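Local coordinates for uncharacterized protein (Staphylococcus aureus subsp. aureus, PDB 4H0A), which is of unknown function but belongs to the CAP family of cysteine-rich secretory proteins and carries a CAP-associated N-terminal region, at residues G42-K47 / V91-T96; E123-V128 / K132-L137; K143-I148 / L285-M290; M176-E181 / T190-N195. One frame throughout, in Å; residues are numbered along the deposited sequence.

Interaction 1: G42-K47 / V91-T96; sequences GTWVGK and VSVYAT
The carbonyl oxygen of Trp44 takes the amide of Lys47, with Lys47 N to Trp44 O at 3.0 Å. This bond closes a type II beta turn with Val45 and Gly46 at its corners. Gly46 has a phi of 98°, where a side chain would press against the carbonyl oxygen of Val45. The turn brings Trp44 and Val45 to bear on strand 89-96, where Trp44 and Val93 meet by apolar packing. Trp44 offers the six-membered half of its indole. Its CE3 lies 3.9 Å from Val93 CG1 and also 3.9 Å from Val93 CG2. Its CZ3 reaches only CG1, at 4.0 Å. The two methyls of Val93 thus straddle one corner of the ring system. The indole and the valine branch cross at about a right angle, and CG2 approaches the ring obliquely. Val45 CG1 is anti to the backbone N (chi1 176°) and comes to Val91 O at 4.1 Å. At the level of Val91 the strand is irregular: Val91 and Ser92 both face Ser84, which makes a classic beta bulge. The indole of Trp44 also meets the rings of Tyr81 and Phe56, so it sits in an aromatic cluster. Backbone hydrogen bonds between Gly46, Lys47 and Ile90 tie the turn to the start of the same strand. Strand 89-96 lies between strands 79-86 and 166-172 in the seven-stranded antiparallel sheet. Tyr94 of this strand packs on helix 201-219, and the loop leads on to helix 50-56.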
loop_
_atom_site.group_PDB
_atom_site.type_symbol
_atom_site.label_atom_id
_atom_site.label_comp_id
_atom_site.label_asym_id
_atom_site.label_seq_id
_atom_site.Cartn_x
_atom_site.Cartn_y
_atom_site.Cartn_z
ATOM N N GLY A 42 -11.720 11.658 -3.275
ATOM C CA GLY A 42 -11.046 12.857 -2.794
ATOM C C GLY A 42 -11.939 13.767 -1.962
ATOM O O GLY A 42 -11.457 14.423 -1.030
ATOM N N THR A 43 -13.265 13.772 -2.242
ATOM C CA THR A 43 -14.228 14.574 -1.470
ATOM C C THR A 43 -14.537 13.928 -0.102
ATOM O O THR A 43 -15.158 14.585 0.727
ATOM C CB THR A 43 -15.548 14.783 -2.242
ATOM O OG1 THR A 43 -16.225 13.527 -2.402
ATOM C CG2 THR A 43 -15.346 15.476 -3.595
ATOM N N TRP A 44 -14.146 12.654 0.131
ATOM C CA TRP A 44 -14.410 11.988 1.411
ATOM C C TRP A 44 -13.459 12.484 2.496
ATOM O O TRP A 44 -13.828 12.458 3.658
ATOM C CB TRP A 44 -14.282 10.454 1.309
ATOM C CG TRP A 44 -15.108 9.795 0.238
ATOM C CD1 TRP A 44 -16.071 10.367 -0.542
ATOM C CD2 TRP A 44 -15.077 8.408 -0.116
ATOM N NE1 TRP A 44 -16.605 9.429 -1.396
ATOM C CE2 TRP A 44 -16.041 8.209 -1.126
ATOM C CE3 TRP A 44 -14.330 7.308 0.332
ATOM C CZ2 TRP A 44 -16.232 6.969 -1.737
ATOM C CZ3 TRP A 44 -14.556 6.069 -0.240
ATOM C CH2 TRP A 44 -15.479 5.915 -1.278
ATOM N N VAL A 45 -12.244 12.941 2.128
ATOM C CA VAL A 45 -11.267 13.395 3.124
ATOM C C VAL A 45 -11.838 14.618 3.848
ATOM O O VAL A 45 -12.293 15.560 3.199
ATOM C CB VAL A 45 -9.878 13.664 2.489
ATOM C CG1 VAL A 45 -8.899 14.233 3.523
ATOM C CG2 VAL A 45 -9.313 12.385 1.860
ATOM N N GLY A 46 -11.857 14.555 5.178
ATOM C CA GLY A 46 -12.400 15.612 6.025
ATOM C C GLY A 46 -13.821 15.354 6.483
ATOM O O GLY A 46 -14.285 16.032 7.397
ATOM N N LYS A 47 -14.530 14.378 5.876
ATOM C CA LYS A 47 -15.902 14.050 6.280
ATOM C C LYS A 47 -15.904 13.023 7.390
ATOM O O LYS A 47 -14.909 12.327 7.599
ATOM C CB LYS A 47 -16.714 13.513 5.098
ATOM C CG LYS A 47 -16.938 14.533 3.998
ATOM C CD LYS A 47 -17.903 13.996 2.952
ATOM C CE LYS A 47 -18.335 15.047 1.962
ATOM N NZ LYS A 47 -19.071 14.447 0.820
ATOM N N VAL A 91 -9.207 10.840 7.146
ATOM C CA VAL A 91 -7.947 11.548 6.851
ATOM C C VAL A 91 -7.231 10.933 5.640
ATOM O O VAL A 91 -6.260 11.515 5.163
ATOM C CB VAL A 91 -6.995 11.597 8.068
ATOM C CG1 VAL A 91 -7.622 12.381 9.221
ATOM C CG2 VAL A 91 -6.586 10.200 8.528
ATOM N N SER A 92 -7.670 9.754 5.168
ATOM C CA SER A 92 -7.025 9.106 4.040
ATOM C C SER A 92 -7.927 8.081 3.413
ATOM O O SER A 92 -8.691 7.429 4.128
ATOM C CB SER A 92 -5.747 8.417 4.503
ATOM O OG SER A 92 -5.104 7.741 3.440
ATOM N N VAL A 93 -7.823 7.920 2.081
ATOM C CA VAL A 93 -8.567 6.897 1.349
ATOM C C VAL A 93 -7.668 6.312 0.284
ATOM O O VAL A 93 -7.317 7.020 -0.658
ATOM C CB VAL A 93 -9.895 7.389 0.709
ATOM C CG1 VAL A 93 -10.612 6.225 0.000
ATOM C CG2 VAL A 93 -10.813 8.020 1.751
ATOM N N TYR A 94 -7.301 5.035 0.421
ATOM C CA TYR A 94 -6.585 4.302 -0.622
ATOM C C TYR A 94 -7.683 3.681 -1.486
ATOM O O TYR A 94 -8.566 3.043 -0.922
ATOM C CB TYR A 94 -5.651 3.240 -0.010
ATOM C CG TYR A 94 -5.115 2.275 -1.043
ATOM C CD1 TYR A 94 -4.037 2.616 -1.851
ATOM C CD2 TYR A 94 -5.754 1.062 -1.285
ATOM C CE1 TYR A 94 -3.569 1.748 -2.837
ATOM C CE2 TYR A 94 -5.312 0.200 -2.283
ATOM C CZ TYR A 94 -4.221 0.547 -3.058
ATOM O OH TYR A 94 -3.796 -0.312 -4.034
ATOM N N ALA A 95 -7.683 3.889 -2.807
ATOM C CA ALA A 95 -8.753 3.340 -3.650
ATOM C C ALA A 95 -8.215 2.670 -4.881
ATOM O O ALA A 95 -7.306 3.194 -5.516
ATOM C CB ALA A 95 -9.703 4.455 -4.069
ATOM N N THR A 96 -8.802 1.533 -5.261
ATOM C CA THR A 96 -8.442 0.866 -6.512
ATOM C C THR A 96 -9.619 0.009 -6.964
ATOM O O THR A 96 -10.576 -0.162 -6.212
ATOM C CB THR A 96 -7.139 0.060 -6.366
ATOM O OG1 THR A 96 -6.702 -0.344 -7.672
ATOM C CG2 THR A 96 -7.272 -1.151 -5.442
#

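Interaction 2: E123-V128 / K132-L137; sequences EPSFKV and KYEFEL
Segments 123-128 and 132-137 run antiparallel, their short strand axes at 149° and 4.7 Å apart. Phe126 and Tyr133 form a hydrogen-bonded pair. Tyr133 N lies 2.8 Å from Phe126 O, and Phe126 N lies 3.1 Å from Tyr133 O. A third bond joins Phe135 N to Pro124 O, also at 3.1 Å. Pairs Ser125-Glu134 and Lys127-Lys132 are non-hydrogen-bonded, and their side chains share the other face from Phe126 and Tyr133. CG of Phe126 stands between the backbone N and the carbonyl carbon (chi1 57°). This brings the ring beneath Tyr133, whose CB sits over its face, 4.0 Å from the ring centroid, as a CH-pi contact. The two rings are near parallel, at 21°, but slid so far apart that they barely overlap. Phe135 comes at the edge of the Phe126 ring, with CE2 to CE2 at 3.8 Å. The whole is a beta hairpin. Strand 131-136 is the middle of a three-stranded antiparallel sheet and pairs on its far side with strand 184-185. Phe126 and Phe135 both pack on Leu177 of helix 174-180. Beyond them Pro124 CD meets Leu137 CD1 at 3.9 Å. On the polar side, the side chains of Glu123 and Glu136 lie side by side and point the same way, with Glu123 OE2 3.1 Å from Glu136 OE1. Their carboxylate planes are nearly at right angles, and the closeness of like charges is probably unfavourable. Glu134 OE2 comes near Glu123 OE1, while its other oxygen, OE1, is held by Asn186.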
loop_
_atom_site.group_PDB
_atom_site.type_symbol
_atom_site.label_atom_id
_atom_site.label_comp_id
_atom_site.label_asym_id
_atom_site.label_seq_id
_atom_site.Cartn_x
_atom_site.Cartn_y
_atom_site.Cartn_z
ATOM N N GLU A 123 9.777 19.263 -4.748
ATOM C CA GLU A 123 10.106 19.318 -3.315
ATOM C C GLU A 123 8.874 19.803 -2.532
ATOM O O GLU A 123 8.817 20.972 -2.136
ATOM C CB GLU A 123 11.314 20.236 -3.062
ATOM C CG GLU A 123 12.649 19.608 -3.418
ATOM C CD GLU A 123 13.856 20.471 -3.097
ATOM O OE1 GLU A 123 13.734 21.716 -3.154
ATOM O OE2 GLU A 123 14.933 19.902 -2.807
ATOM N N PRO A 124 7.836 18.953 -2.373
ATOM C CA PRO A 124 6.631 19.408 -1.662
ATOM C C PRO A 124 6.937 19.695 -0.195
ATOM O O PRO A 124 7.733 18.998 0.437
ATOM C CB PRO A 124 5.629 18.274 -1.858
ATOM C CG PRO A 124 6.418 17.112 -2.246
ATOM C CD PRO A 124 7.724 17.544 -2.792
ATOM N N SER A 125 6.346 20.775 0.310
ATOM C CA SER A 125 6.606 21.285 1.649
ATOM C C SER A 125 5.313 21.681 2.350
ATOM O O SER A 125 4.395 22.191 1.707
ATOM C CB SER A 125 7.527 22.501 1.544
ATOM O OG SER A 125 8.126 22.816 2.788
ATOM N N PHE A 126 5.251 21.475 3.671
ATOM C CA PHE A 126 4.080 21.848 4.464
ATOM C C PHE A 126 4.419 21.822 5.944
ATOM O O PHE A 126 5.473 21.311 6.327
ATOM C CB PHE A 126 2.893 20.895 4.171
ATOM C CG PHE A 126 3.195 19.437 4.415
ATOM C CD1 PHE A 126 3.086 18.892 5.685
ATOM C CD2 PHE A 126 3.552 18.601 3.370
ATOM C CE1 PHE A 126 3.355 17.543 5.910
ATOM C CE2 PHE A 126 3.827 17.253 3.597
ATOM C CZ PHE A 126 3.723 16.731 4.867
ATOM N N LYS A 127 3.500 22.318 6.779
ATOM C CA LYS A 127 3.650 22.289 8.235
ATOM C C LYS A 127 2.534 21.477 8.861
ATOM O O LYS A 127 1.396 21.556 8.399
ATOM C CB LYS A 127 3.650 23.706 8.829
ATOM C CG LYS A 127 4.890 24.511 8.479
ATOM C CD LYS A 127 4.982 25.792 9.300
ATOM C CE LYS A 127 6.283 26.518 9.045
ATOM N NZ LYS A 127 6.445 27.697 9.941
ATOM N N VAL A 128 2.868 20.666 9.879
ATOM C CA VAL A 128 1.915 19.883 10.675
ATOM C C VAL A 128 2.117 20.332 12.111
ATOM O O VAL A 128 3.145 19.982 12.704
ATOM C CB VAL A 128 2.077 18.350 10.520
ATOM C CG1 VAL A 128 1.263 17.594 11.575
ATOM C CG2 VAL A 128 1.680 17.903 9.126
ATOM N N LYS A 132 7.868 21.864 10.224
ATOM C CA LYS A 132 8.028 21.790 8.772
ATOM C C LYS A 132 8.414 20.380 8.318
ATOM O O LYS A 132 9.237 19.722 8.951
ATOM C CB LYS A 132 9.079 22.805 8.280
ATOM C CG LYS A 132 9.368 22.706 6.776
ATOM C CD LYS A 132 9.897 24.004 6.192
ATOM C CE LYS A 132 10.733 23.771 4.951
ATOM N NZ LYS A 132 10.918 25.018 4.161
ATOM N N TYR A 133 7.805 19.936 7.212
ATOM C CA TYR A 133 8.097 18.672 6.541
ATOM C C TYR A 133 8.396 18.974 5.089
ATOM O O TYR A 133 7.597 19.650 4.443
ATOM C CB TYR A 133 6.918 17.699 6.646
ATOM C CG TYR A 133 6.739 17.149 8.037
ATOM C CD1 TYR A 133 5.984 17.827 8.981
ATOM C CD2 TYR A 133 7.386 15.988 8.437
ATOM C CE1 TYR A 133 5.847 17.345 10.279
ATOM C CE2 TYR A 133 7.250 15.491 9.730
ATOM C CZ TYR A 133 6.487 16.178 10.654
ATOM O OH TYR A 133 6.353 15.687 11.930
ATOM N N GLU A 134 9.551 18.533 4.584
ATOM C CA GLU A 134 9.916 18.723 3.180
ATOM C C GLU A 134 10.403 17.400 2.626
ATOM O O GLU A 134 11.308 16.798 3.203
ATOM C CB GLU A 134 10.975 19.810 3.015
ATOM C CG GLU A 134 11.074 20.274 1.572
ATOM C CD GLU A 134 12.148 21.306 1.308
ATOM O OE1 GLU A 134 12.943 21.591 2.233
ATOM O OE2 GLU A 134 12.211 21.813 0.165
ATOM N N PHE A 135 9.777 16.918 1.544
ATOM C CA PHE A 135 10.139 15.637 0.944
ATOM C C PHE A 135 11.061 15.811 -0.244
ATOM O O PHE A 135 10.868 16.728 -1.037
ATOM C CB PHE A 135 8.890 14.876 0.486
ATOM C CG PHE A 135 8.029 14.356 1.607
ATOM C CD1 PHE A 135 8.530 13.443 2.525
ATOM C CD2 PHE A 135 6.694 14.714 1.699
ATOM C CE1 PHE A 135 7.715 12.912 3.523
ATOM C CE2 PHE A 135 5.887 14.193 2.707
ATOM C CZ PHE A 135 6.404 13.304 3.614
ATOM N N GLU A 136 12.040 14.900 -0.376
ATOM C CA GLU A 136 12.991 14.849 -1.494
ATOM C C GLU A 136 12.526 13.726 -2.421
ATOM O O GLU A 136 12.899 12.574 -2.200
ATOM C CB GLU A 136 14.419 14.591 -0.963
ATOM C CG GLU A 136 14.970 15.699 -0.081
ATOM C CD GLU A 136 15.136 17.032 -0.783
ATOM O OE1 GLU A 136 15.663 17.045 -1.918
ATOM O OE2 GLU A 136 14.726 18.061 -0.202
ATOM N N LEU A 137 11.653 14.035 -3.403
ATOM C CA LEU A 137 11.100 13.000 -4.295
ATOM C C LEU A 137 12.127 12.540 -5.343
ATOM O O LEU A 137 12.590 13.356 -6.140
ATOM C CB LEU A 137 9.795 13.455 -4.993
ATOM C CG LEU A 137 8.506 12.934 -4.333
ATOM C CD1 LEU A 137 8.227 13.659 -3.049
ATOM C CD2 LEU A 137 7.314 13.040 -5.274
#

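Interaction 3: K143-I148 / L285-M290; sequences KTQTLI and LIHSWM
His287 meets Thr144 at its ring edge and Gln145 over a face. The NE2-H of His287 points at Thr144 OG1, and this bond is 2.9 Å long. The hydroxyl oxygen lies close to the imidazole plane, about 9° out of it. Gln145 stacks on the same ring. Its CB stands over the face, 3.9 Å from the centroid, as a CH-pi contact. Its amide follows, with Gln145 CD 3.5 Å from His287 ND1. The amide and imidazole planes are 24° apart, so the two flat groups stack with an offset. The extended Gln145 chain crosses the ring obliquely and sets CB, then the amide, over one face. The second shell fixes the hydroxyl. Thr144 OG1 accepts from NE2 and is also hydrogen-bonded with Glu140 O and Asn291 OD1. It has a single proton, for which these two acceptors would compete. Its chi1 of 71° turns it back toward the preceding helical turn, where Glu140 O lies. All three residues are buried, and the edge bond with the stacked amide should limit rotation of the imidazole. The contact joins the CAP-associated N-terminal region to the cysteine-rich secretory protein part. Thr144 ends helix 139-144, and strand 145-150 follows as an edge of the seven-stranded sheet, beside strand 153-159. His287 belongs to helix 282-290, whose other sides pack on helix 201-219 and strand 315-322.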
loop_
_atom_site.group_PDB
_atom_site.type_symbol
_atom_site.label_atom_id
_atom_site.label_comp_id
_atom_site.label_asym_id
_atom_site.label_seq_id
_atom_site.Cartn_x
_atom_site.Cartn_y
_atom_site.Cartn_z
ATOM N N LYS A 143 7.521 9.626 -11.194
ATOM C CA LYS A 143 6.895 8.911 -12.307
ATOM C C LYS A 143 5.881 7.866 -11.827
ATOM O O LYS A 143 4.891 7.645 -12.521
ATOM C CB LYS A 143 7.960 8.216 -13.184
ATOM C CG LYS A 143 8.289 8.952 -14.485
ATOM C CD LYS A 143 9.060 10.243 -14.278
ATOM C CE LYS A 143 9.499 10.820 -15.601
ATOM N NZ LYS A 143 10.158 12.146 -15.450
ATOM N N THR A 144 6.144 7.191 -10.691
ATOM C CA THR A 144 5.305 6.069 -10.249
ATOM C C THR A 144 4.668 6.197 -8.857
ATOM O O THR A 144 3.950 5.281 -8.459
ATOM C CB THR A 144 6.156 4.796 -10.313
ATOM O OG1 THR A 144 7.141 4.822 -9.269
ATOM C CG2 THR A 144 6.815 4.616 -11.702
ATOM N N GLN A 145 4.889 7.306 -8.141
ATOM C CA GLN A 145 4.302 7.544 -6.817
ATOM C C GLN A 145 4.039 9.034 -6.657
ATOM O O GLN A 145 4.273 9.592 -5.585
ATOM C CB GLN A 145 5.288 7.047 -5.748
ATOM C CG GLN A 145 4.642 6.628 -4.450
ATOM C CD GLN A 145 5.659 6.235 -3.405
ATOM O OE1 GLN A 145 6.869 6.363 -3.580
ATOM N NE2 GLN A 145 5.189 5.771 -2.279
ATOM N N THR A 146 3.583 9.683 -7.738
ATOM C CA THR A 146 3.434 11.137 -7.816
ATOM C C THR A 146 2.640 11.708 -6.658
ATOM O O THR A 146 1.536 11.245 -6.400
ATOM C CB THR A 146 2.765 11.539 -9.129
ATOM O OG1 THR A 146 3.228 10.663 -10.154
ATOM C CG2 THR A 146 3.040 13.006 -9.500
ATOM N N LEU A 147 3.204 12.718 -5.970
ATOM C CA LEU A 147 2.524 13.420 -4.880
ATOM C C LEU A 147 1.940 14.685 -5.480
ATOM O O LEU A 147 2.698 15.490 -6.019
ATOM C CB LEU A 147 3.494 13.736 -3.740
ATOM C CG LEU A 147 2.898 14.440 -2.513
ATOM C CD1 LEU A 147 1.774 13.601 -1.872
ATOM C CD2 LEU A 147 3.972 14.711 -1.473
ATOM N N ILE A 148 0.609 14.838 -5.462
ATOM C CA ILE A 148 -0.057 15.996 -6.073
ATOM C C ILE A 148 -0.874 16.706 -5.024
ATOM O O ILE A 148 -1.583 16.040 -4.280
ATOM C CB ILE A 148 -0.958 15.570 -7.272
ATOM C CG1 ILE A 148 -0.189 14.669 -8.271
ATOM C CG2 ILE A 148 -1.524 16.810 -7.985
ATOM C CD1 ILE A 148 -1.030 14.052 -9.379
ATOM N N LEU A 285 4.568 -0.311 0.547
ATOM C CA LEU A 285 5.257 -1.587 0.336
ATOM C C LEU A 285 4.979 -2.164 -1.063
ATOM O O LEU A 285 5.907 -2.604 -1.727
ATOM C CB LEU A 285 4.796 -2.611 1.395
ATOM C CG LEU A 285 5.339 -4.023 1.186
ATOM C CD1 LEU A 285 6.808 -4.115 1.553
ATOM C CD2 LEU A 285 4.529 -4.974 1.904
ATOM N N ILE A 286 3.699 -2.224 -1.467
ATOM C CA ILE A 286 3.300 -2.768 -2.774
ATOM C C ILE A 286 3.915 -1.929 -3.895
ATOM O O ILE A 286 4.394 -2.502 -4.870
ATOM C CB ILE A 286 1.759 -2.864 -2.887
ATOM C CG1 ILE A 286 1.250 -4.000 -1.958
ATOM C CG2 ILE A 286 1.299 -3.070 -4.362
ATOM C CD1 ILE A 286 1.385 -5.438 -2.526
ATOM N N HIS A 287 3.937 -0.596 -3.748
ATOM C CA HIS A 287 4.574 0.272 -4.740
ATOM C C HIS A 287 6.054 -0.114 -4.936
ATOM O O HIS A 287 6.523 -0.137 -6.076
ATOM C CB HIS A 287 4.461 1.757 -4.338
ATOM C CG HIS A 287 5.351 2.653 -5.144
ATOM N ND1 HIS A 287 6.579 3.064 -4.662
ATOM C CD2 HIS A 287 5.204 3.107 -6.410
ATOM C CE1 HIS A 287 7.121 3.787 -5.627
ATOM N NE2 HIS A 287 6.334 3.831 -6.701
ATOM N N SER A 288 6.787 -0.396 -3.839
ATOM C CA SER A 288 8.201 -0.763 -3.941
ATOM C C SER A 288 8.373 -2.122 -4.620
ATOM O O SER A 288 9.271 -2.264 -5.443
ATOM C CB SER A 288 8.872 -0.755 -2.573
ATOM O OG SER A 288 8.923 0.572 -2.075
ATOM N N TRP A 289 7.484 -3.096 -4.338
ATOM C CA TRP A 289 7.553 -4.402 -5.011
ATOM C C TRP A 289 7.153 -4.275 -6.488
ATOM O O TRP A 289 7.818 -4.854 -7.347
ATOM C CB TRP A 289 6.669 -5.441 -4.300
ATOM C CG TRP A 289 7.194 -5.890 -2.968
ATOM C CD1 TRP A 289 8.353 -5.503 -2.362
ATOM C CD2 TRP A 289 6.546 -6.783 -2.056
ATOM N NE1 TRP A 289 8.486 -6.132 -1.150
ATOM C CE2 TRP A 289 7.370 -6.890 -0.916
ATOM C CE3 TRP A 289 5.345 -7.505 -2.090
ATOM C CZ2 TRP A 289 7.051 -7.725 0.162
ATOM C CZ3 TRP A 289 5.034 -8.337 -1.026
ATOM C CH2 TRP A 289 5.879 -8.438 0.084
HETATM N N MSE A 290 6.110 -3.484 -6.788
HETATM C CA MSE A 290 5.652 -3.263 -8.169
HETATM C C MSE A 290 6.722 -2.544 -9.026
HETATM O O MSE A 290 6.696 -2.683 -10.246
HETATM C CB MSE A 290 4.351 -2.422 -8.197
HETATM C CG MSE A 290 3.085 -3.144 -7.675
HETATM SE SE MSE A 290 2.478 -4.569 -8.813
HETATM C CE MSE A 290 2.163 -3.619 -10.460
#

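Interaction 4: M176-E181 / T190-N195; sequences MLADIE and TSEEHN
Ser191 and Glu181 make the hydrogen bond of this contact. Ser191 OG gives its proton to Glu181 OE1 at 2.7 Å, on the syn lone pair. The Glu181 chain is extended, with CG anti to the backbone N (chi1 -167°), which carries its carboxylate out to the serine hydroxyl. Glu181 is the first residue after helix 174-180 to leave helical angles, and its phi is positive. The chain thus turns off at the C-terminal end of the helix, while segment 190-195 passes beside the last turn of the helix without regular structure of its own. This segment is part of the long loop from strand 184-185 to helix 201-219. Electrostatic contacts come next. Asp179 OD2 and Glu192 OE1 are 3.3 Å apart, two acceptors with their carboxylate planes at 77°. Asp67 brings a further carboxylate close to Asp179. Such crowding would probably raise the affinity of one of these groups for a proton. Asp67 also takes a hydrogen bond from His194 ND1, and a positive charge on that imidazole, if present, would ease the repulsion. Packing accounts for the rest. Glu192 OE2 lies 3.5 Å from Ala178 CB, the carboxylate resting against the helix backbone. Tyr133 also lies against Glu192. His194 turns its ring edge to Asp179 O, with CE1 3.7 Å away. The contact buries Ala178 O and Glu192 N, and neither has a hydrogen-bonding partner.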
loop_
_atom_site.group_PDB
_atom_site.type_symbol
_atom_site.label_atom_id
_atom_site.label_comp_id
_atom_site.label_asym_id
_atom_site.label_seq_id
_atom_site.Cartn_x
_atom_site.Cartn_y
_atom_site.Cartn_z
HETATM N N MSE A 176 -1.574 12.868 7.748
HETATM C CA MSE A 176 -1.385 11.446 7.449
HETATM C C MSE A 176 -0.082 11.264 6.680
HETATM O O MSE A 176 0.664 10.325 6.939
HETATM C CB MSE A 176 -2.565 10.866 6.626
HETATM C CG MSE A 176 -2.425 9.377 6.332
HETATM SE SE MSE A 176 -2.916 8.345 7.893
HETATM C CE MSE A 176 -1.282 7.849 8.548
ATOM N N LEU A 177 0.177 12.146 5.724
ATOM C CA LEU A 177 1.389 12.088 4.919
ATOM C C LEU A 177 2.652 12.193 5.816
ATOM O O LEU A 177 3.585 11.415 5.637
ATOM C CB LEU A 177 1.350 13.229 3.881
ATOM C CG LEU A 177 2.313 13.167 2.725
ATOM C CD1 LEU A 177 2.075 11.963 1.852
ATOM C CD2 LEU A 177 2.182 14.414 1.873
ATOM N N ALA A 178 2.652 13.086 6.818
ATOM C CA ALA A 178 3.790 13.203 7.750
ATOM C C ALA A 178 3.946 11.934 8.603
ATOM O O ALA A 178 5.066 11.513 8.895
ATOM C CB ALA A 178 3.607 14.401 8.668
ATOM N N ASP A 179 2.826 11.326 8.995
ATOM C CA ASP A 179 2.844 10.110 9.795
ATOM C C ASP A 179 3.359 8.912 8.962
ATOM O O ASP A 179 4.247 8.201 9.427
ATOM C CB ASP A 179 1.444 9.849 10.348
ATOM C CG ASP A 179 1.403 8.807 11.439
ATOM O OD1 ASP A 179 1.261 7.617 11.111
ATOM O OD2 ASP A 179 1.493 9.190 12.624
ATOM N N ILE A 180 2.847 8.713 7.735
ATOM C CA ILE A 180 3.307 7.618 6.865
ATOM C C ILE A 180 4.750 7.862 6.439
ATOM O O ILE A 180 5.532 6.912 6.439
ATOM C CB ILE A 180 2.402 7.425 5.608
ATOM C CG1 ILE A 180 1.019 6.940 6.020
ATOM C CG2 ILE A 180 3.051 6.439 4.596
ATOM C CD1 ILE A 180 0.000 6.848 4.895
ATOM N N GLU A 181 5.091 9.119 6.061
ATOM C CA GLU A 181 6.418 9.508 5.564
ATOM C C GLU A 181 6.818 8.597 4.376
ATOM O O GLU A 181 7.785 7.845 4.476
ATOM C CB GLU A 181 7.431 9.434 6.728
ATOM C CG GLU A 181 8.772 10.090 6.457
ATOM C CD GLU A 181 9.770 9.880 7.579
ATOM O OE1 GLU A 181 9.381 10.031 8.760
ATOM O OE2 GLU A 181 10.947 9.576 7.278
ATOM N N THR A 190 12.626 16.296 10.483
ATOM C CA THR A 190 12.844 15.220 11.459
ATOM C C THR A 190 11.678 14.242 11.380
ATOM O O THR A 190 10.524 14.669 11.350
ATOM C CB THR A 190 12.994 15.793 12.882
ATOM O OG1 THR A 190 14.012 16.798 12.885
ATOM C CG2 THR A 190 13.334 14.721 13.915
ATOM N N SER A 191 11.976 12.934 11.353
ATOM C CA SER A 191 10.956 11.883 11.290
ATOM C C SER A 191 10.151 11.832 12.604
ATOM O O SER A 191 10.725 12.016 13.683
ATOM C CB SER A 191 11.612 10.530 11.017
ATOM O OG SER A 191 10.684 9.459 11.016
ATOM N N GLU A 192 8.826 11.610 12.508
ATOM C CA GLU A 192 7.951 11.539 13.687
ATOM C C GLU A 192 8.260 10.331 14.563
ATOM O O GLU A 192 8.656 9.283 14.048
ATOM C CB GLU A 192 6.463 11.446 13.279
ATOM C CG GLU A 192 5.852 12.729 12.750
ATOM C CD GLU A 192 4.349 12.674 12.525
ATOM O OE1 GLU A 192 3.728 11.629 12.826
ATOM O OE2 GLU A 192 3.788 13.695 12.064
ATOM N N GLU A 193 8.030 10.467 15.880
ATOM C CA GLU A 193 8.168 9.364 16.833
ATOM C C GLU A 193 6.834 8.626 16.859
ATOM O O GLU A 193 5.798 9.243 16.599
ATOM C CB GLU A 193 8.563 9.871 18.229
ATOM C CG GLU A 193 9.940 10.515 18.266
ATOM C CD GLU A 193 10.404 10.978 19.634
ATOM O OE1 GLU A 193 9.756 10.620 20.644
ATOM O OE2 GLU A 193 11.433 11.689 19.697
ATOM N N HIS A 194 6.846 7.313 17.120
ATOM C CA HIS A 194 5.618 6.511 17.103
ATOM C C HIS A 194 5.426 5.729 18.391
ATOM O O HIS A 194 6.399 5.268 18.995
ATOM C CB HIS A 194 5.642 5.542 15.914
ATOM C CG HIS A 194 5.856 6.234 14.605
ATOM N ND1 HIS A 194 4.799 6.750 13.879
ATOM C CD2 HIS A 194 7.008 6.515 13.953
ATOM C CE1 HIS A 194 5.332 7.313 12.808
ATOM N NE2 HIS A 194 6.660 7.189 12.806
ATOM N N ASN A 195 4.157 5.564 18.798
ATOM C CA ASN A 195 3.815 4.798 19.996
ATOM C C ASN A 195 3.734 3.305 19.623
ATOM O O ASN A 195 3.842 2.952 18.441
ATOM C CB ASN A 195 2.504 5.313 20.646
ATOM C CG ASN A 195 1.216 5.078 19.874
ATOM O OD1 ASN A 195 1.210 4.784 18.673
ATOM N ND2 ASN A 195 0.082 5.257 20.540
#

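Interactions 2 and 4 are the closest pair, their centres 12 Å apart. They join through Tyr133 OH and Glu192 OE2, 3.2 Å apart, probably a hydrogen bond. Leu177 of interaction 4 links three contacts: its CD2 lies 3.7 Å from Phe126 CE2 of interaction 2 and 3.8 Å from Leu147 CD2 of interaction 3. Interactions 2 and 3 also touch directly, with Pro124 CG 3.5 Å from Leu147 CD2. Interaction 1 meets interaction 4 where Ser92 CB lies 3.9 Å from Met176 CG. Interactions 1 and 3 do not touch but reach the same seven-stranded sheet, their centres about 18 Å apart. Of the four, interaction 3 is the one whose second segment lies in the cysteine-rich secretory protein range.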